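Local coordinates for testis-expressed protein 101 (PDB 7BPS), which controls sperm binding to the zona pellucida and sperm migration into the oviduct, probably through the adhesion molecule ADAM3, at residues R51-S59 and F151-V160; T168-M176 and V185-S193. All coordinates share one frame; numbering follows the deposited sequence.

Contact 1: R51-S59 and F151-V160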
# COMPACT_ATOMS: atom_id res chain seq x y z
N ARG A 51 2.83 12.56 3.49
CA ARG A 51 3.77 11.41 3.57
C ARG A 51 3.09 10.19 2.93
O ARG A 51 1.87 10.25 2.55
CB ARG A 51 4.15 11.12 5.01
CG ARG A 51 4.75 12.32 5.72
CD ARG A 51 5.36 11.87 7.02
NE ARG A 51 6.46 12.72 7.40
CZ ARG A 51 6.36 13.74 8.24
NH1 ARG A 51 5.20 14.02 8.81
NH2 ARG A 51 7.45 14.45 8.52
N THR A 52 3.85 9.11 2.82
CA THR A 52 3.41 7.85 2.19
C THR A 52 3.24 6.80 3.30
O THR A 52 4.20 6.60 4.09
CB THR A 52 4.41 7.42 1.13
OG1 THR A 52 4.39 8.43 0.13
CG2 THR A 52 4.07 6.09 0.49
N VAL A 53 2.08 6.17 3.35
CA VAL A 53 1.84 4.99 4.22
C VAL A 53 2.52 3.79 3.56
O VAL A 53 2.32 3.58 2.37
CB VAL A 53 0.34 4.76 4.45
CG1 VAL A 53 0.08 3.58 5.38
CG2 VAL A 53 -0.30 6.01 5.01
N VAL A 54 3.32 3.05 4.31
CA VAL A 54 4.02 1.83 3.84
C VAL A 54 3.61 0.64 4.72
O VAL A 54 3.89 0.66 5.97
CB VAL A 54 5.54 2.06 3.79
CG1 VAL A 54 6.25 0.89 3.19
CG2 VAL A 54 5.87 3.30 3.00
N LEU A 55 2.89 -0.32 4.11
CA LEU A 55 2.59 -1.66 4.65
C LEU A 55 3.55 -2.63 3.94
O LEU A 55 3.39 -2.86 2.73
CB LEU A 55 1.12 -2.03 4.41
CG LEU A 55 0.09 -1.03 4.96
CD1 LEU A 55 -0.31 -0.02 3.89
CD2 LEU A 55 -1.15 -1.72 5.50
N ALA A 56 4.56 -3.11 4.67
CA ALA A 56 5.64 -3.99 4.17
C ALA A 56 5.62 -5.31 4.94
O ALA A 56 5.80 -5.32 6.20
CB ALA A 56 6.98 -3.30 4.26
N SER A 57 5.45 -6.40 4.20
CA SER A 57 5.38 -7.79 4.71
C SER A 57 6.45 -8.66 4.04
O SER A 57 6.50 -8.70 2.81
CB SER A 57 4.04 -8.36 4.49
OG SER A 57 4.08 -9.73 4.78
N LYS A 58 7.25 -9.35 4.86
CA LYS A 58 8.09 -10.50 4.44
C LYS A 58 7.75 -11.70 5.34
O LYS A 58 7.60 -11.51 6.55
CB LYS A 58 9.56 -10.12 4.50
CG LYS A 58 9.99 -9.13 3.44
CD LYS A 58 11.48 -9.09 3.24
CE LYS A 58 11.92 -8.00 2.29
NZ LYS A 58 13.38 -8.04 2.07
N SER A 59 7.58 -12.88 4.76
CA SER A 59 7.19 -14.10 5.50
C SER A 59 7.38 -15.38 4.68
O SER A 59 7.59 -15.34 3.43
CB SER A 59 5.77 -14.00 6.01
OG SER A 59 4.82 -14.13 4.97
N PHE A 151 -7.00 -3.60 6.45
CA PHE A 151 -6.07 -4.69 6.08
C PHE A 151 -6.06 -5.78 7.15
O PHE A 151 -6.11 -5.45 8.35
CB PHE A 151 -4.66 -4.15 5.85
CG PHE A 151 -4.59 -3.15 4.73
CD1 PHE A 151 -4.40 -3.57 3.44
CD2 PHE A 151 -4.70 -1.80 4.99
CE1 PHE A 151 -4.29 -2.64 2.42
CE2 PHE A 151 -4.58 -0.87 3.98
CZ PHE A 151 -4.39 -1.29 2.69
N SER A 152 -6.04 -7.04 6.72
CA SER A 152 -6.07 -8.22 7.62
C SER A 152 -5.24 -9.34 7.00
O SER A 152 -5.00 -9.32 5.81
CB SER A 152 -7.48 -8.66 7.97
OG SER A 152 -8.25 -8.81 6.81
N GLY A 153 -4.74 -10.23 7.84
CA GLY A 153 -3.90 -11.36 7.42
C GLY A 153 -2.45 -10.97 7.48
O GLY A 153 -2.17 -9.76 7.54
N GLY A 154 -1.59 -11.98 7.51
CA GLY A 154 -0.14 -11.87 7.31
C GLY A 154 0.53 -11.16 8.46
O GLY A 154 1.68 -10.75 8.26
N GLY A 155 -0.14 -11.03 9.61
CA GLY A 155 0.36 -10.25 10.76
C GLY A 155 0.42 -8.75 10.43
O GLY A 155 1.24 -8.03 11.04
N MET A 156 -0.45 -8.29 9.51
CA MET A 156 -0.40 -6.93 8.92
C MET A 156 -1.69 -6.17 9.20
O MET A 156 -1.90 -5.18 8.46
CB MET A 156 -0.27 -7.00 7.39
CG MET A 156 1.07 -7.41 6.89
SD MET A 156 2.39 -6.44 7.65
CE MET A 156 2.11 -4.91 6.76
N ASP A 157 -2.48 -6.56 10.21
CA ASP A 157 -3.83 -6.00 10.48
C ASP A 157 -3.70 -4.50 10.78
O ASP A 157 -2.87 -4.14 11.64
CB ASP A 157 -4.52 -6.73 11.63
CG ASP A 157 -4.65 -8.22 11.40
OD1 ASP A 157 -5.73 -8.65 10.99
OD2 ASP A 157 -3.68 -8.92 11.65
N ALA A 158 -4.43 -3.65 10.05
CA ALA A 158 -4.26 -2.19 10.05
C ALA A 158 -5.47 -1.49 9.43
O ALA A 158 -6.19 -2.14 8.67
CB ALA A 158 -2.99 -1.88 9.30
N THR A 159 -5.69 -0.21 9.74
CA THR A 159 -6.58 0.70 8.98
C THR A 159 -5.77 1.92 8.51
O THR A 159 -4.89 2.43 9.26
CB THR A 159 -7.72 1.38 9.76
OG1 THR A 159 -7.42 1.49 11.14
CG2 THR A 159 -9.05 0.72 9.58
N VAL A 160 -6.14 2.42 7.34
CA VAL A 160 -5.56 3.62 6.71
C VAL A 160 -6.73 4.53 6.37
O VAL A 160 -7.66 4.07 5.67
CB VAL A 160 -4.71 3.25 5.50
CG1 VAL A 160 -4.07 4.50 4.90
CG2 VAL A 160 -3.66 2.21 5.85
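F151 N donates to A158 O over 2.8 Å, and A158 N returns a bond to F151 O; both residues of this antiparallel hydrogen-bonded pair touch L55 of the facing strand. L55 CD2 stands over one face of the F151 ring, 3.8 Å from its centroid and 21° off the normal, shifted toward CD2 of the ring. The two side chains cross at about a right angle, and the same L55 methyl lies 4.2 Å from A158 CB. Two residues along each strand, V53 and V160 meet tip to tip, V53 CG1 lying 4.0 Å from V160 CG2.

At the other end M156 is bent twice, at chi2 and chi3, which lays its SD and CE alongside the backbone of A56, CE being 3.7 Å from A56 N. Its CG meets S57 CB, while S57 OG is hydrogen-bonded to Q39. M156 N also closes the type I' turn onto G153 O, with G154 and G155 at positive phi between them.

Strands 52-59 and 158-160 run nearly antiparallel, at 157°, axes 9.8 Å apart: the sheet of the first Ly6/uPAR domain packs face to face on that of the second. Van der Waals packing and one CH-pi contact do the touching; the backbone bonds of strand 52-59 go to neighbours 6-16 and 37-46, those of F151 and A158 to each other, which leaves apolar burial and shape to hold the joint.

Contact 2: T168-M176 and V185-S193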
# COMPACT_ATOMS: atom_id res chain seq x y z
N THR A 168 -9.69 8.33 -9.25
CA THR A 168 -10.54 7.12 -9.15
C THR A 168 -12.01 7.56 -9.02
O THR A 168 -12.29 8.73 -8.69
CB THR A 168 -10.04 6.15 -8.06
OG1 THR A 168 -10.71 4.91 -8.32
CG2 THR A 168 -10.31 6.62 -6.65
N ILE A 169 -12.91 6.65 -9.34
CA ILE A 169 -14.37 6.93 -9.45
C ILE A 169 -15.08 6.05 -8.43
O ILE A 169 -14.89 4.82 -8.48
CB ILE A 169 -14.85 6.65 -10.88
CG1 ILE A 169 -14.16 7.60 -11.87
CG2 ILE A 169 -16.37 6.74 -10.96
CD1 ILE A 169 -14.24 7.16 -13.28
N GLY A 170 -15.84 6.68 -7.53
CA GLY A 170 -16.43 6.01 -6.35
C GLY A 170 -15.37 5.48 -5.40
O GLY A 170 -14.27 6.07 -5.35
N CYS A 171 -15.70 4.42 -4.68
CA CYS A 171 -14.86 3.88 -3.59
C CYS A 171 -13.86 2.87 -4.16
O CYS A 171 -13.91 1.70 -3.74
CB CYS A 171 -15.73 3.25 -2.50
SG CYS A 171 -16.85 4.44 -1.73
N ARG A 172 -12.94 3.34 -5.02
CA ARG A 172 -12.07 2.45 -5.85
C ARG A 172 -10.62 2.92 -5.81
O ARG A 172 -9.89 2.74 -6.81
CB ARG A 172 -12.65 2.40 -7.27
CG ARG A 172 -14.03 1.77 -7.33
CD ARG A 172 -14.37 1.21 -8.71
NE ARG A 172 -15.29 2.13 -9.36
CZ ARG A 172 -16.56 1.89 -9.64
NH1 ARG A 172 -17.09 0.71 -9.40
NH2 ARG A 172 -17.29 2.83 -10.21
N LEU A 173 -10.20 3.48 -4.68
CA LEU A 173 -8.76 3.73 -4.41
C LEU A 173 -7.99 2.43 -4.66
O LEU A 173 -6.92 2.49 -5.29
CB LEU A 173 -8.59 4.24 -2.97
CG LEU A 173 -7.14 4.49 -2.54
CD1 LEU A 173 -6.44 5.45 -3.49
CD2 LEU A 173 -7.08 5.01 -1.12
N MET A 174 -8.51 1.30 -4.18
CA MET A 174 -7.78 0.01 -4.31
C MET A 174 -8.32 -0.77 -5.52
O MET A 174 -8.08 -1.98 -5.62
CB MET A 174 -7.89 -0.80 -3.01
CG MET A 174 -7.05 -0.25 -1.90
SD MET A 174 -5.30 -0.10 -2.35
CE MET A 174 -4.82 -1.82 -2.45
N ALA A 175 -8.97 -0.07 -6.46
CA ALA A 175 -9.41 -0.59 -7.77
C ALA A 175 -10.19 -1.90 -7.62
O ALA A 175 -10.14 -2.69 -8.53
CB ALA A 175 -8.22 -0.75 -8.67
N MET A 176 -10.93 -2.09 -6.52
CA MET A 176 -11.84 -3.25 -6.34
C MET A 176 -11.01 -4.52 -6.27
O MET A 176 -11.58 -5.60 -6.51
CB MET A 176 -12.85 -3.34 -7.49
CG MET A 176 -13.75 -2.10 -7.59
SD MET A 176 -15.02 -2.29 -8.86
CE MET A 176 -16.23 -3.21 -7.91
N VAL A 185 -7.95 -6.74 1.78
CA VAL A 185 -8.32 -5.30 1.76
C VAL A 185 -9.82 -5.17 1.68
O VAL A 185 -10.38 -5.70 0.72
CB VAL A 185 -7.76 -4.51 0.56
CG1 VAL A 185 -7.52 -3.06 0.95
CG2 VAL A 185 -6.50 -5.13 -0.01
N LYS A 186 -10.40 -4.37 2.57
CA LYS A 186 -11.78 -3.84 2.45
C LYS A 186 -11.68 -2.32 2.32
O LYS A 186 -10.86 -1.72 3.02
CB LYS A 186 -12.63 -4.25 3.66
CG LYS A 186 -12.99 -5.73 3.73
CD LYS A 186 -14.36 -6.05 4.35
CE LYS A 186 -14.49 -7.48 4.85
NZ LYS A 186 -13.77 -7.67 6.14
N GLU A 187 -12.46 -1.74 1.42
CA GLU A 187 -12.46 -0.28 1.18
C GLU A 187 -13.88 0.20 1.42
O GLU A 187 -14.79 -0.40 0.87
CB GLU A 187 -11.97 0.05 -0.24
CG GLU A 187 -12.10 1.53 -0.59
CD GLU A 187 -11.44 1.98 -1.89
OE1 GLU A 187 -10.74 1.17 -2.51
OE2 GLU A 187 -11.63 3.16 -2.27
N THR A 188 -14.06 1.26 2.19
CA THR A 188 -15.35 1.97 2.34
C THR A 188 -15.02 3.45 2.11
O THR A 188 -13.85 3.83 2.38
CB THR A 188 -16.01 1.64 3.69
OG1 THR A 188 -15.07 1.96 4.71
CG2 THR A 188 -16.36 0.17 3.86
N CYS A 189 -15.96 4.24 1.61
CA CYS A 189 -15.68 5.67 1.36
C CYS A 189 -16.97 6.47 1.25
O CYS A 189 -18.06 5.87 1.04
CB CYS A 189 -14.81 5.83 0.12
SG CYS A 189 -15.73 6.17 -1.41
N SER A 190 -16.80 7.78 1.39
CA SER A 190 -17.63 8.83 0.75
C SER A 190 -16.85 9.45 -0.40
O SER A 190 -15.58 9.54 -0.33
CB SER A 190 -17.96 9.91 1.73
OG SER A 190 -18.62 9.36 2.82
N TYR A 191 -17.58 9.97 -1.37
CA TYR A 191 -17.00 10.68 -2.53
C TYR A 191 -18.02 11.70 -3.01
O TYR A 191 -19.22 11.52 -2.81
CB TYR A 191 -16.57 9.69 -3.61
CG TYR A 191 -17.70 8.97 -4.29
CD1 TYR A 191 -18.28 7.84 -3.73
CD2 TYR A 191 -18.16 9.40 -5.53
CE1 TYR A 191 -19.31 7.17 -4.36
CE2 TYR A 191 -19.18 8.73 -6.18
CZ TYR A 191 -19.74 7.60 -5.60
OH TYR A 191 -20.73 6.95 -6.25
N GLN A 192 -17.51 12.77 -3.60
CA GLN A 192 -18.32 13.85 -4.21
C GLN A 192 -17.74 14.05 -5.60
O GLN A 192 -16.64 14.64 -5.65
CB GLN A 192 -18.24 15.11 -3.34
CG GLN A 192 -18.69 14.93 -1.90
CD GLN A 192 -17.63 14.38 -0.99
OE1 GLN A 192 -17.86 13.39 -0.30
NE2 GLN A 192 -16.47 15.02 -0.97
N SER A 193 -18.39 13.52 -6.63
CA SER A 193 -18.02 13.67 -8.06
C SER A 193 -18.11 15.13 -8.44
O SER A 193 -18.99 15.79 -7.90
CB SER A 193 -18.88 12.89 -9.01
OG SER A 193 -19.13 11.59 -8.50
O HOH W 1 -11.54 -1.00 -4.04
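The Y191 ring has G170 CA over the centre of one face, 3.5 Å from the centroid and 5° off the normal, with S193 OG at its edge and in its plane. Having no side chain, G170 presents its CA to the ring, with its N and C slightly further from the plane. Y191 chi1 of 68° sets CG between the backbone N and the carbonyl carbon, which swings the ring back over the loop. C171 SG approaches the same ring obliquely, from the disulfide it makes with C189.

The second flat group, the E187 carboxylate, receives two successive amides of the type I turn R172-A175. L173 N reaches the syn lone pair of OE2 at 2.8 Å, a bent bond (141°). M174 N meets OE1 at 2.8 Å on its syn side, slightly out of plane. The extended E187 side chain, its CG anti to the backbone N, carries the carboxylate from the strand across to these amides.

Ly6/uPAR domains have the three-finger fold, β-strand fingers held by disulfides; here C171-C189 ties loop 168-176 to strand 183-193 in the second of the tandem domains. Y145 OH also bonds OE2, and a water donates to OE1 while accepting from M176 N, so both carboxylate oxygens have two partners. C171 O sits 3.1 Å from OE2 without a bond; the amides around the carboxylate would probably offset this acceptor pair. R172 O accepts the turn-closing A175 N and, from the opposite face and well above the carbonyl plane, T168 OG1 (2.8 Å). Nearer the start of the strand, M174 crosses V185 at about a right angle, M174 CG lying 4.0 Å from V185 CG1.

In the fold
Both segments of contact 1 precede those of contact 2 in the sequence, and the centres of the two contacts lie 18 Å apart. Contact 1 joins the two Ly6/uPAR domains: strand 52-61 of the first packs on the hairpin of strands 143-152 and 158-163 in the second. Contact 2 has both segments in the second domain, where it fastens the loop between strands 165-166 and 179-180 to strand 183-193. Strands 143-152 and 183-193 are neighbours in one sheet, and F151 CE1 of contact 1 packs 3.6 Å from V185 CG1 of contact 2. Loop 168-176 also touches T74 and Y73 of the first domain, so both contacts border the interface between the domains.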